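Local coordinates for IroE protein (Escherichia coli, PDB 2GZS) that hydrolyses the trilactone siderophore enterobactin and its C-glucosylated salmochelin forms, acting best on the iron-free compounds and usually opening the ring once to give linear trimers, at residues Ser89-Tyr94 with His148-Leu153; Gly116-Arg121 with Val155-Leu160; Ser41-Leu46 with Pro71-Ala76; Phe10-Ala15 with Thr31-Thr36. One frame throughout, in Å; residues are numbered along the deposited sequence.

Interaction 1 (Ser89-Tyr94 with His148-Leu153); sequences SRAYDY and HSYGGL. With DFP (diisopropyl phosphonate), chain B.
Arg90 and Tyr150 cross at about a right angle beside the diisopropyl phosphonate bonded to Ser149 OG, and the Arg90 side chain and the Tyr150 backbone N-H hold its phosphonyl oxygen. The guanidinium and the tyrosine ring are tilted 30° apart, with Arg90 NH1 3.5 Å from Tyr150 CD2. NH1 gives a hydrogen bond of 2.8 Å to DFP O3P, which lies at the edge of the guanidinium; NH2 adds a weak one. Tyr150 N supplies a third bond, 2.9 Å to DFP O3P, so the oxygen is gripped much as in an oxyanion hole. One face of the Tyr150 ring carries an isopropyl group, DFP C1' lying over its centre, while Ala91 CB touches CE2. Tyr94 packs against the helix start, its CB 4.0 Å from Tyr150 CB and its CD2 3.6 Å from Gly151 N. Ser149, the nucleophile, holds OG anti to the backbone N (chi1 -168°), placing the atom that carries the phosphorus; its positive phi (67°) is consistent with the strained nucleophile elbow of alpha/beta hydrolases. Asp50 forms a salt bridge with Arg90 NE. The contact sets helix 87-93 against the start of helix 150-161, just beyond strand 143-148, with Tyr79 of strand 73-79 touching Arg90 and Tyr94.

Interaction 2 (Gly116-Arg121 with Val155-Leu160); sequences GSNNFR and VLDSWL
Arg121 reaches Asp157 by a salt bridge in which both terminal nitrogens converge on one carboxylate oxygen: NH1 is 3.0 Å and NH2 2.9 Å from Asp157 OD2. That oxygen lies in the guanidinium plane, yet the donors stand above the carboxylate plane, and the two flat groups are turned 58° against each other. The arginine chain bends at chi3 (38°), which places NE.

Hydrogen bonds from and to hydroxyls complete the cluster. Ser117 OG donates to Asp157 OD2 over 2.8 Å, also from above the carboxylate plane, so three donors grip a single buried oxygen and would be expected to stabilise its negative charge. Arg121 NH2 also bonds at 3.0 Å to Ser158 OG, whose strongest polar partner is Phe154 O.

Water takes the other carboxylate oxygen: one molecule donates to Asp157 OD1 at 2.7 Å and to Asn118 OD1 at 3.1 Å. Asp157 OD1 is in addition salt-bridged to Arg185 of helix 179-187, so two arginines share the carboxylate, one at each oxygen.

The segment axes pass 10.7 Å apart at -71°, a spacing bridged by polar side chains. This is a buried charge network between two helices of an alpha/beta hydrolase fold, helix 150-161 being the one that follows the nucleophile.

Interaction 3 (Ser41-Leu46 with Pro71-Ala76); sequences SGYPIL and PPVIVA
Ile45 and Val73 lie side by side and point the same way, forming the apolar centre of this strand pair. Ile45 CD1 touches Val73 CG1 at 3.6 Å and Val75 CG2 at 3.8 Å; with CG1 anti to the backbone N (chi1 -176°) and CD1 anti in turn (chi2 170°), the extended isoleucine runs beside Val73 and its CD1 reaches Val75. The second methyl of Val73, CG2, meets Tyr43 CD2 at 3.6 Å, the two side chains crossing at about a right angle. Ile138 covers Ile45 and Val73 on the same face. On the reverse face sit Leu46 and Ile74, which pack against Leu259 of helix 247-262. Toward the start of the strands Pro44 CB and Pro72 CB approach more loosely.

The polar edge is backbone. Val73 N bonds to Pro44 O, Leu46 N to Val73 O, and Val75 N to Leu46 O, each 2.9 Å long; the last is almost straight at 176°. Ile45 CA adds a C-H...O contact to Val73 O at 3.2 Å. Farther out, Tyr43 OH finds its partner in Thr36 O. Strands 43-48 and 73-79 are parallel neighbours joined through helices 51-57 and 60-66, a beta-alpha-beta crossover within the central sheet of the alpha/beta hydrolase fold.

Interaction 4 (Phe10-Ala15 with Thr31-Thr36); sequences FYHFSA and TAVPNT
His12 ND1 donates to Asn35 OD1 over 2.6 Å, the shortest hydrogen bond between the two segments. The oxygen lies in the imidazole plane, and ring and amide planes are only 24° apart. His12 CG stands between the backbone N and the carbonyl carbon (chi1 50°). His12 and Val33 lie side by side, pointing the same way, and Val33 CB sits over one face of the imidazole in a CH-pi contact, 3.8 Å from the centroid. Tyr11 makes a second CH-pi contact, Pro34 CA lying over the centre of its ring, while Tyr11 OH bonds to Pro72 O, just before strand 73-79. Ala32 CB touches both Phe13 CE1, at 3.4 Å, and Tyr11 CD2.

Two hydrogen-bonded antiparallel pairs, His12 with Val33 and Ser14 with Thr31, join the backbones; Asn35 N adds a bond to Phe10 O. Waters link Phe10 O to Thr36 OG1 and Ser14 OG to Thr31 O. The chemistry implies a graded hairpin: the polar groups of His12 and Ser14 are exposed at the edge, while Tyr11, Ala32 and Pro34 are buried.

Overall arrangement
Four contacts in one enzyme illustrate how chemistry follows place in a fold. Interactions 1, 2 and 3 are buried, whereas interaction 4 is partly exposed at an outermost strand, 11-19, with three bridging waters against one in interaction 2. Interactions 1 and 2 share helix 150-161 and touch through Tyr92 O and Gly116 N, yet one binds the inhibitor and the other is a charge network away from the annotated sites. Interactions 3 and 4 belong to one sheet, with strands 26-34 and 73-79 adjacent; the first is parallel and chiefly aliphatic, the second antiparallel and richer in aromatic rings. Centres of interactions 1 and 4 are about 26 Å apart, on opposite sides of the chain's centre.

Interaction 1 (Ser89-Tyr94 with His148-Leu153)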
loop_
_atom_site.group_PDB
_atom_site.type_symbol
_atom_site.label_atom_id
_atom_site.label_comp_id
_atom_site.label_asym_id
_atom_site.label_seq_id
_atom_site.Cartn_x
_atom_site.Cartn_y
_atom_site.Cartn_z
ATOM N N SER A 89 9.449 -12.749 -5.407
ATOM C CA SER A 89 8.058 -12.579 -5.835
ATOM C C SER A 89 7.650 -11.121 -5.861
ATOM O O SER A 89 6.957 -10.635 -6.746
ATOM C CB SER A 89 7.083 -13.346 -4.932
ATOM O OG SER A 89 7.321 -14.754 -4.999
ATOM N N ARG A 90 8.089 -10.322 -4.848
ATOM C CA ARG A 90 7.670 -8.943 -4.836
ATOM C C ARG A 90 8.290 -8.089 -5.960
ATOM O O ARG A 90 7.695 -7.159 -6.461
ATOM C CB ARG A 90 7.959 -8.352 -3.438
ATOM C CG ARG A 90 9.433 -8.027 -3.230
ATOM C CD ARG A 90 9.691 -7.742 -1.736
ATOM N NE ARG A 90 9.243 -6.402 -1.422
ATOM C CZ ARG A 90 9.769 -5.222 -1.651
ATOM N NH1 ARG A 90 10.973 -5.300 -2.314
ATOM N NH2 ARG A 90 9.249 -4.075 -1.305
ATOM N N ALA A 91 9.543 -8.486 -6.321
ATOM C CA ALA A 91 10.168 -7.758 -7.438
ATOM C C ALA A 91 9.368 -7.937 -8.749
ATOM O O ALA A 91 9.407 -6.990 -9.488
ATOM C CB ALA A 91 11.569 -8.296 -7.703
ATOM N N TYR A 92 8.724 -9.083 -8.855
ATOM C CA TYR A 92 7.853 -9.299 -10.032
ATOM C C TYR A 92 6.508 -8.593 -9.868
ATOM O O TYR A 92 6.061 -7.814 -10.687
ATOM C CB TYR A 92 7.649 -10.792 -10.256
ATOM C CG TYR A 92 6.923 -10.984 -11.600
ATOM C CD1 TYR A 92 7.493 -10.668 -12.827
ATOM C CD2 TYR A 92 5.641 -11.477 -11.621
ATOM C CE1 TYR A 92 6.774 -10.858 -14.035
ATOM C CE2 TYR A 92 4.893 -11.672 -12.764
ATOM C CZ TYR A 92 5.494 -11.348 -13.962
ATOM O OH TYR A 92 4.762 -11.547 -15.125
ATOM N N ASP A 93 5.855 -8.947 -8.711
ATOM C CA ASP A 93 4.469 -8.462 -8.583
ATOM C C ASP A 93 4.285 -6.993 -8.481
ATOM O O ASP A 93 3.242 -6.428 -8.842
ATOM C CB ASP A 93 3.866 -9.078 -7.308
ATOM C CG ASP A 93 3.512 -10.538 -7.375
ATOM O OD1 ASP A 93 3.299 -11.032 -8.516
ATOM O OD2 ASP A 93 3.436 -11.209 -6.335
ATOM N N TYR A 94 5.331 -6.271 -7.921
ATOM C CA TYR A 94 5.131 -4.861 -7.599
ATOM C C TYR A 94 5.610 -3.901 -8.653
ATOM O O TYR A 94 5.371 -2.672 -8.570
ATOM C CB TYR A 94 5.820 -4.505 -6.264
ATOM C CG TYR A 94 5.297 -5.264 -5.046
ATOM C CD1 TYR A 94 4.209 -6.121 -5.069
ATOM C CD2 TYR A 94 5.968 -5.065 -3.836
ATOM C CE1 TYR A 94 3.777 -6.793 -3.906
ATOM C CE2 TYR A 94 5.560 -5.723 -2.681
ATOM C CZ TYR A 94 4.470 -6.578 -2.737
ATOM O OH TYR A 94 4.063 -7.240 -1.583
ATOM N N HIS A 148 5.841 0.079 0.143
ATOM C CA HIS A 148 7.144 0.741 0.298
ATOM C C HIS A 148 8.159 0.180 -0.708
ATOM O O HIS A 148 8.223 -0.999 -0.917
ATOM C CB HIS A 148 7.648 0.463 1.746
ATOM C CG HIS A 148 9.038 0.965 2.057
ATOM N ND1 HIS A 148 10.139 0.139 1.933
ATOM C CD2 HIS A 148 9.460 2.177 2.472
ATOM C CE1 HIS A 148 11.194 0.868 2.286
ATOM N NE2 HIS A 148 10.862 2.095 2.614
ATOM N N SER A 149 8.929 1.152 -1.217
ATOM C CA SER A 149 10.079 0.773 -2.109
ATOM C C SER A 149 9.500 0.185 -3.396
ATOM O O SER A 149 8.752 0.941 -4.028
ATOM C CB SER A 149 11.076 -0.089 -1.334
ATOM O OG SER A 149 12.299 -0.161 -2.194
ATOM N N TYR A 150 9.768 -1.078 -3.778
ATOM C CA TYR A 150 8.996 -1.582 -4.920
ATOM C C TYR A 150 7.495 -1.472 -4.657
ATOM O O TYR A 150 6.733 -1.218 -5.590
ATOM C CB TYR A 150 9.368 -3.030 -5.217
ATOM C CG TYR A 150 10.665 -3.323 -5.982
ATOM C CD1 TYR A 150 11.100 -2.382 -6.915
ATOM C CD2 TYR A 150 11.341 -4.487 -5.748
ATOM C CE1 TYR A 150 12.278 -2.674 -7.595
ATOM C CE2 TYR A 150 12.518 -4.792 -6.448
ATOM C CZ TYR A 150 12.932 -3.845 -7.346
ATOM O OH TYR A 150 14.081 -4.099 -8.079
ATOM N N GLY A 151 7.086 -1.642 -3.404
ATOM C CA GLY A 151 5.651 -1.489 -3.087
ATOM C C GLY A 151 5.212 -0.072 -3.371
ATOM O O GLY A 151 4.072 0.166 -3.781
ATOM N N GLY A 152 6.084 0.942 -3.207
ATOM C CA GLY A 152 5.701 2.318 -3.500
ATOM C C GLY A 152 5.513 2.546 -5.004
ATOM O O GLY A 152 4.635 3.320 -5.424
ATOM N N LEU A 153 6.336 1.841 -5.817
ATOM C CA LEU A 153 6.109 1.895 -7.258
ATOM C C LEU A 153 4.736 1.295 -7.644
ATOM O O LEU A 153 4.026 1.875 -8.490
ATOM C CB LEU A 153 7.171 1.100 -8.068
ATOM C CG LEU A 153 8.590 1.625 -7.773
ATOM C CD1 LEU A 153 9.590 0.764 -8.567
ATOM C CD2 LEU A 153 8.697 3.102 -8.150
HETATM C C1 DFP B . 14.661 -1.023 -0.268
HETATM C C2 DFP B . 15.964 -1.797 -0.487
HETATM C C3 DFP B . 14.306 -0.882 1.205
HETATM C "C1'" DFP B . 13.968 -1.502 -4.709
HETATM C "C2'" DFP B . 13.497 -0.184 -5.252
HETATM C "C3'" DFP B . 15.429 -1.730 -5.226
HETATM P P DFP B . 12.929 -1.576 -2.260
HETATM O O1P DFP B . 13.636 -1.857 -0.895
HETATM O O2P DFP B . 14.096 -1.412 -3.311
HETATM O O3P DFP B . 11.939 -2.661 -2.651
#

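Interaction 2 (Gly116-Arg121 with Val155-Leu160)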
loop_
_atom_site.group_PDB
_atom_site.type_symbol
_atom_site.label_atom_id
_atom_site.label_comp_id
_atom_site.label_asym_id
_atom_site.label_seq_id
_atom_site.Cartn_x
_atom_site.Cartn_y
_atom_site.Cartn_z
ATOM N N GLY A 116 5.313 -7.518 -13.298
ATOM C CA GLY A 116 4.055 -8.212 -13.007
ATOM C C GLY A 116 2.986 -7.321 -12.390
ATOM O O GLY A 116 1.927 -7.902 -11.950
ATOM N N SER A 117 3.137 -6.013 -12.294
ATOM C CA SER A 117 2.176 -5.203 -11.532
ATOM C C SER A 117 0.777 -5.362 -12.070
ATOM O O SER A 117 -0.146 -5.390 -11.283
ATOM C CB SER A 117 2.567 -3.714 -11.484
ATOM O OG SER A 117 2.669 -3.212 -12.797
ATOM N N ASN A 118 0.530 -5.411 -13.385
ATOM C CA ASN A 118 -0.890 -5.446 -13.798
ATOM C C ASN A 118 -1.499 -6.763 -13.433
ATOM O O ASN A 118 -2.697 -6.773 -13.030
ATOM C CB ASN A 118 -0.949 -5.187 -15.289
ATOM C CG ASN A 118 -0.626 -3.782 -15.699
ATOM O OD1 ASN A 118 -0.616 -2.834 -14.922
ATOM N ND2 ASN A 118 -0.409 -3.591 -17.007
ATOM N N ASN A 119 -0.773 -7.867 -13.519
ATOM C CA ASN A 119 -1.405 -9.150 -13.137
ATOM C C ASN A 119 -1.610 -9.217 -11.636
ATOM O O ASN A 119 -2.610 -9.809 -11.214
ATOM C CB ASN A 119 -0.531 -10.339 -13.548
ATOM C CG ASN A 119 -0.139 -10.399 -15.017
ATOM O OD1 ASN A 119 1.050 -10.407 -15.310
ATOM N ND2 ASN A 119 -1.105 -10.461 -15.892
ATOM N N PHE A 120 -0.693 -8.606 -10.861
ATOM C CA PHE A 120 -0.880 -8.625 -9.394
ATOM C C PHE A 120 -2.069 -7.716 -9.065
ATOM O O PHE A 120 -2.861 -8.107 -8.172
ATOM C CB PHE A 120 0.411 -8.154 -8.734
ATOM C CG PHE A 120 0.261 -8.059 -7.200
ATOM C CD1 PHE A 120 -0.069 -9.174 -6.443
ATOM C CD2 PHE A 120 0.451 -6.814 -6.593
ATOM C CE1 PHE A 120 -0.194 -9.062 -5.047
ATOM C CE2 PHE A 120 0.272 -6.723 -5.209
ATOM C CZ PHE A 120 -0.072 -7.824 -4.434
ATOM N N ARG A 121 -2.236 -6.588 -9.708
ATOM C CA ARG A 121 -3.396 -5.724 -9.442
ATOM C C ARG A 121 -4.669 -6.490 -9.799
ATOM O O ARG A 121 -5.646 -6.328 -9.061
ATOM C CB ARG A 121 -3.283 -4.406 -10.184
ATOM C CG ARG A 121 -4.427 -3.448 -9.744
ATOM C CD ARG A 121 -4.064 -1.967 -10.014
ATOM N NE ARG A 121 -3.347 -1.889 -11.244
ATOM C CZ ARG A 121 -2.049 -1.655 -11.498
ATOM N NH1 ARG A 121 -1.749 -1.699 -12.798
ATOM N NH2 ARG A 121 -1.098 -1.408 -10.614
ATOM N N VAL A 155 2.140 1.258 -5.833
ATOM C CA VAL A 155 1.036 2.190 -5.517
ATOM C C VAL A 155 0.858 3.266 -6.548
ATOM O O VAL A 155 -0.232 3.633 -6.956
ATOM C CB VAL A 155 1.289 2.812 -4.134
ATOM C CG1 VAL A 155 0.293 3.913 -3.772
ATOM C CG2 VAL A 155 1.211 1.728 -3.063
ATOM N N LEU A 156 1.981 3.830 -7.064
ATOM C CA LEU A 156 1.893 4.840 -8.155
ATOM C C LEU A 156 1.260 4.235 -9.413
ATOM O O LEU A 156 0.377 4.858 -10.029
ATOM C CB LEU A 156 3.269 5.402 -8.507
ATOM C CG LEU A 156 3.943 6.250 -7.428
ATOM C CD1 LEU A 156 5.355 6.681 -7.869
ATOM C CD2 LEU A 156 3.094 7.458 -7.052
ATOM N N ASP A 157 1.688 3.051 -9.774
ATOM C CA ASP A 157 1.170 2.312 -10.924
ATOM C C ASP A 157 -0.351 2.135 -10.782
ATOM O O ASP A 157 -1.120 2.269 -11.761
ATOM C CB ASP A 157 1.931 1.006 -11.103
ATOM C CG ASP A 157 1.563 0.238 -12.365
ATOM O OD1 ASP A 157 1.756 0.847 -13.466
ATOM O OD2 ASP A 157 1.100 -0.921 -12.364
ATOM N N SER A 158 -0.769 1.861 -9.546
ATOM C CA SER A 158 -2.194 1.610 -9.287
ATOM C C SER A 158 -2.943 2.936 -9.249
ATOM O O SER A 158 -4.092 3.005 -9.748
ATOM C CB SER A 158 -2.309 0.943 -7.893
ATOM O OG SER A 158 -1.703 -0.329 -7.926
ATOM N N TRP A 159 -2.365 4.007 -8.702
ATOM C CA TRP A 159 -3.040 5.316 -8.758
ATOM C C TRP A 159 -3.320 5.696 -10.208
ATOM O O TRP A 159 -4.330 6.280 -10.602
ATOM C CB TRP A 159 -2.101 6.383 -8.110
ATOM C CG TRP A 159 -2.735 7.755 -8.088
ATOM C CD1 TRP A 159 -3.603 8.271 -7.138
ATOM C CD2 TRP A 159 -2.567 8.804 -9.040
ATOM N NE1 TRP A 159 -3.955 9.549 -7.477
ATOM C CE2 TRP A 159 -3.321 9.914 -8.663
ATOM C CE3 TRP A 159 -1.815 8.879 -10.215
ATOM C CZ2 TRP A 159 -3.374 11.108 -9.384
ATOM C CZ3 TRP A 159 -1.852 10.059 -10.946
ATOM C CH2 TRP A 159 -2.604 11.143 -10.544
ATOM N N LEU A 160 -2.415 5.335 -11.129
ATOM C CA LEU A 160 -2.600 5.620 -12.576
ATOM C C LEU A 160 -3.689 4.771 -13.181
ATOM O O LEU A 160 -4.363 5.239 -14.102
ATOM C CB LEU A 160 -1.299 5.355 -13.366
ATOM C CG LEU A 160 -0.235 6.437 -13.191
ATOM C CD1 LEU A 160 1.124 5.919 -13.682
ATOM C CD2 LEU A 160 -0.685 7.699 -13.939
HETATM O O HOH W 1 1.819 -0.961 -15.520
#

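Interaction 3 (Ser41-Leu46 with Pro71-Ala76)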
loop_
_atom_site.group_PDB
_atom_site.type_symbol
_atom_site.label_atom_id
_atom_site.label_comp_id
_atom_site.label_asym_id
_atom_site.label_seq_id
_atom_site.Cartn_x
_atom_site.Cartn_y
_atom_site.Cartn_z
ATOM N N SER A 41 -21.328 3.991 8.432
ATOM C CA SER A 41 -20.953 3.925 7.010
ATOM C C SER A 41 -19.842 2.879 6.762
ATOM O O SER A 41 -19.501 2.651 5.602
ATOM C CB SER A 41 -20.547 5.331 6.538
ATOM O OG SER A 41 -19.793 5.943 7.605
ATOM N N GLY A 42 -19.331 2.261 7.817
ATOM C CA GLY A 42 -18.400 1.134 7.605
ATOM C C GLY A 42 -16.974 1.496 8.029
ATOM O O GLY A 42 -16.626 2.642 8.244
ATOM N N TYR A 43 -16.178 0.412 8.157
ATOM C CA TYR A 43 -14.771 0.615 8.470
ATOM C C TYR A 43 -13.986 1.145 7.245
ATOM O O TYR A 43 -14.303 0.673 6.161
ATOM C CB TYR A 43 -14.137 -0.680 8.888
ATOM C CG TYR A 43 -14.597 -1.410 10.153
ATOM C CD1 TYR A 43 -14.343 -0.855 11.391
ATOM C CD2 TYR A 43 -15.209 -2.647 9.941
ATOM C CE1 TYR A 43 -14.771 -1.560 12.538
ATOM C CE2 TYR A 43 -15.620 -3.359 11.076
ATOM C CZ TYR A 43 -15.380 -2.770 12.281
ATOM O OH TYR A 43 -15.813 -3.545 13.364
ATOM N N PRO A 44 -13.070 2.064 7.500
ATOM C CA PRO A 44 -12.053 2.315 6.431
ATOM C C PRO A 44 -11.265 1.033 6.290
ATOM O O PRO A 44 -11.233 0.205 7.195
ATOM C CB PRO A 44 -11.167 3.369 7.036
ATOM C CG PRO A 44 -11.865 3.927 8.229
ATOM C CD PRO A 44 -12.784 2.843 8.674
ATOM N N ILE A 45 -10.536 0.872 5.138
ATOM C CA ILE A 45 -9.785 -0.366 5.019
ATOM C C ILE A 45 -8.469 -0.067 4.283
ATOM O O ILE A 45 -8.543 0.693 3.304
ATOM C CB ILE A 45 -10.591 -1.472 4.281
ATOM C CG1 ILE A 45 -9.867 -2.821 4.237
ATOM C CG2 ILE A 45 -11.058 -1.008 2.880
ATOM C CD1 ILE A 45 -10.756 -3.986 3.718
ATOM N N LEU A 46 -7.363 -0.625 4.789
ATOM C CA LEU A 46 -6.080 -0.306 4.148
ATOM C C LEU A 46 -5.440 -1.638 3.742
ATOM O O LEU A 46 -5.221 -2.487 4.604
ATOM C CB LEU A 46 -5.227 0.475 5.135
ATOM C CG LEU A 46 -3.885 0.968 4.508
ATOM C CD1 LEU A 46 -4.026 1.857 3.295
ATOM C CD2 LEU A 46 -3.078 1.666 5.599
ATOM N N PRO A 71 -10.801 2.948 13.797
ATOM C CA PRO A 71 -9.804 1.920 13.437
ATOM C C PRO A 71 -10.217 1.281 12.133
ATOM O O PRO A 71 -11.364 0.942 11.838
ATOM C CB PRO A 71 -9.764 0.936 14.620
ATOM C CG PRO A 71 -11.113 1.108 15.253
ATOM C CD PRO A 71 -11.437 2.591 15.105
ATOM N N PRO A 72 -9.203 1.099 11.253
ATOM C CA PRO A 72 -9.502 0.463 9.969
ATOM C C PRO A 72 -9.407 -1.052 9.991
ATOM O O PRO A 72 -8.659 -1.602 10.805
ATOM C CB PRO A 72 -8.343 1.035 9.069
ATOM C CG PRO A 72 -7.209 1.111 10.053
ATOM C CD PRO A 72 -7.800 1.573 11.356
ATOM N N VAL A 73 -10.088 -1.669 9.022
ATOM C CA VAL A 73 -9.687 -3.024 8.641
ATOM C C VAL A 73 -8.292 -2.997 7.964
ATOM O O VAL A 73 -8.070 -2.076 7.151
ATOM C CB VAL A 73 -10.723 -3.669 7.729
ATOM C CG1 VAL A 73 -10.367 -5.024 7.163
ATOM C CG2 VAL A 73 -12.061 -3.827 8.546
ATOM N N ILE A 74 -7.465 -3.941 8.352
ATOM C CA ILE A 74 -6.090 -3.961 7.798
ATOM C C ILE A 74 -5.973 -5.249 7.006
ATOM O O ILE A 74 -6.219 -6.358 7.522
ATOM C CB ILE A 74 -5.083 -3.963 8.938
ATOM C CG1 ILE A 74 -5.339 -2.815 9.941
ATOM C CG2 ILE A 74 -3.694 -3.951 8.353
ATOM C CD1 ILE A 74 -4.285 -2.783 11.034
ATOM N N VAL A 75 -5.587 -5.171 5.738
ATOM C CA VAL A 75 -5.396 -6.365 4.921
ATOM C C VAL A 75 -3.917 -6.414 4.574
ATOM O O VAL A 75 -3.484 -5.581 3.764
ATOM C CB VAL A 75 -6.255 -6.399 3.642
ATOM C CG1 VAL A 75 -5.992 -7.659 2.852
ATOM C CG2 VAL A 75 -7.735 -6.257 4.011
ATOM N N ALA A 76 -3.166 -7.325 5.171
ATOM C CA ALA A 76 -1.731 -7.404 4.902
ATOM C C ALA A 76 -1.534 -8.494 3.863
ATOM O O ALA A 76 -1.807 -9.668 4.092
ATOM C CB ALA A 76 -1.017 -7.758 6.198
#

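Interaction 4 (Phe10-Ala15 with Thr31-Thr36)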
loop_
_atom_site.group_PDB
_atom_site.type_symbol
_atom_site.label_atom_id
_atom_site.label_comp_id
_atom_site.label_asym_id
_atom_site.label_seq_id
_atom_site.Cartn_x
_atom_site.Cartn_y
_atom_site.Cartn_z
ATOM N N PHE A 10 -7.729 -5.553 20.772
ATOM C CA PHE A 10 -8.286 -4.495 19.983
ATOM C C PHE A 10 -8.860 -4.940 18.613
ATOM O O PHE A 10 -9.668 -4.252 18.049
ATOM C CB PHE A 10 -7.136 -3.471 19.731
ATOM C CG PHE A 10 -6.775 -2.682 21.016
ATOM C CD1 PHE A 10 -7.643 -1.743 21.495
ATOM C CD2 PHE A 10 -5.570 -2.994 21.634
ATOM C CE1 PHE A 10 -7.280 -1.041 22.659
ATOM C CE2 PHE A 10 -5.202 -2.320 22.794
ATOM C CZ PHE A 10 -6.097 -1.397 23.279
ATOM N N TYR A 11 -8.379 -6.088 18.155
ATOM C CA TYR A 11 -8.611 -6.550 16.777
ATOM C C TYR A 11 -8.622 -8.075 16.746
ATOM O O TYR A 11 -7.993 -8.738 17.547
ATOM C CB TYR A 11 -7.440 -6.131 15.860
ATOM C CG TYR A 11 -7.482 -4.826 15.158
ATOM C CD1 TYR A 11 -7.263 -3.616 15.825
ATOM C CD2 TYR A 11 -7.767 -4.733 13.785
ATOM C CE1 TYR A 11 -7.297 -2.356 15.250
ATOM C CE2 TYR A 11 -7.798 -3.473 13.195
ATOM C CZ TYR A 11 -7.560 -2.291 13.884
ATOM O OH TYR A 11 -7.600 -1.052 13.288
ATOM N N HIS A 12 -9.347 -8.664 15.799
ATOM C CA HIS A 12 -9.312 -10.105 15.572
ATOM C C HIS A 12 -8.815 -10.368 14.143
ATOM O O HIS A 12 -9.015 -9.567 13.267
ATOM C CB HIS A 12 -10.675 -10.781 15.722
ATOM C CG HIS A 12 -11.878 -10.267 15.033
ATOM N ND1 HIS A 12 -12.533 -9.123 15.381
ATOM C CD2 HIS A 12 -12.583 -10.763 13.972
ATOM C CE1 HIS A 12 -13.594 -8.885 14.622
ATOM N NE2 HIS A 12 -13.607 -9.886 13.763
ATOM N N PHE A 13 -8.222 -11.512 13.979
ATOM C CA PHE A 13 -7.497 -11.758 12.721
ATOM C C PHE A 13 -7.931 -13.046 12.067
ATOM O O PHE A 13 -8.266 -14.013 12.723
ATOM C CB PHE A 13 -6.025 -11.944 13.075
ATOM C CG PHE A 13 -5.397 -10.742 13.709
ATOM C CD1 PHE A 13 -4.706 -9.843 12.935
ATOM C CD2 PHE A 13 -5.540 -10.551 15.098
ATOM C CE1 PHE A 13 -4.137 -8.742 13.550
ATOM C CE2 PHE A 13 -4.958 -9.440 15.684
ATOM C CZ PHE A 13 -4.275 -8.535 14.912
ATOM N N SER A 14 -7.849 -13.051 10.731
ATOM C CA SER A 14 -7.953 -14.332 10.044
ATOM C C SER A 14 -6.931 -14.362 8.923
ATOM O O SER A 14 -6.383 -13.286 8.588
ATOM C CB SER A 14 -9.401 -14.557 9.596
ATOM O OG SER A 14 -9.828 -13.488 8.813
ATOM N N ALA A 15 -6.594 -15.521 8.383
ATOM C CA ALA A 15 -5.595 -15.578 7.297
ATOM C C ALA A 15 -6.188 -16.387 6.144
ATOM O O ALA A 15 -6.931 -17.328 6.402
ATOM C CB ALA A 15 -4.265 -16.172 7.725
ATOM N N THR A 31 -6.294 -10.593 7.435
ATOM C CA THR A 31 -7.296 -9.559 7.614
ATOM C C THR A 31 -7.466 -9.267 9.106
ATOM O O THR A 31 -7.783 -10.205 9.866
ATOM C CB THR A 31 -8.635 -9.940 6.970
ATOM O OG1 THR A 31 -8.413 -10.190 5.566
ATOM C CG2 THR A 31 -9.617 -8.779 7.001
ATOM N N ALA A 32 -7.225 -8.055 9.554
ATOM C CA ALA A 32 -7.349 -7.616 10.923
ATOM C C ALA A 32 -8.582 -6.737 11.001
ATOM O O ALA A 32 -8.650 -5.688 10.386
ATOM C CB ALA A 32 -6.096 -6.867 11.425
ATOM N N VAL A 33 -9.604 -7.177 11.786
ATOM C CA VAL A 33 -10.870 -6.456 11.894
ATOM C C VAL A 33 -10.956 -5.847 13.301
ATOM O O VAL A 33 -10.690 -6.603 14.257
ATOM C CB VAL A 33 -12.073 -7.389 11.686
ATOM C CG1 VAL A 33 -13.369 -6.646 11.859
ATOM C CG2 VAL A 33 -12.064 -8.052 10.287
ATOM N N PRO A 34 -11.287 -4.591 13.444
ATOM C CA PRO A 34 -11.383 -3.994 14.790
ATOM C C PRO A 34 -12.447 -4.719 15.637
ATOM O O PRO A 34 -13.444 -5.193 15.111
ATOM C CB PRO A 34 -11.812 -2.578 14.511
ATOM C CG PRO A 34 -11.344 -2.298 13.084
ATOM C CD PRO A 34 -11.597 -3.604 12.374
ATOM N N ASN A 35 -12.156 -4.793 16.928
ATOM C CA ASN A 35 -13.165 -5.339 17.852
ATOM C C ASN A 35 -14.091 -4.269 18.332
ATOM O O ASN A 35 -15.060 -4.606 19.014
ATOM C CB ASN A 35 -12.439 -5.983 19.037
ATOM C CG ASN A 35 -11.856 -7.313 18.680
ATOM O OD1 ASN A 35 -12.050 -7.807 17.547
ATOM N ND2 ASN A 35 -11.173 -7.990 19.594
ATOM N N THR A 36 -13.793 -3.015 18.068
ATOM C CA THR A 36 -14.770 -1.946 18.361
ATOM C C THR A 36 -15.681 -1.844 17.151
ATOM O O THR A 36 -15.368 -2.145 15.982
ATOM C CB THR A 36 -13.997 -0.708 18.779
ATOM O OG1 THR A 36 -13.042 -0.284 17.808
ATOM C CG2 THR A 36 -13.076 -1.101 19.955
HETATM O O HOH W 2 -10.510 -1.579 17.976
HETATM O O HOH W 3 -7.574 -12.937 5.394
HETATM O O HOH W 4 -10.553 -11.376 10.642
#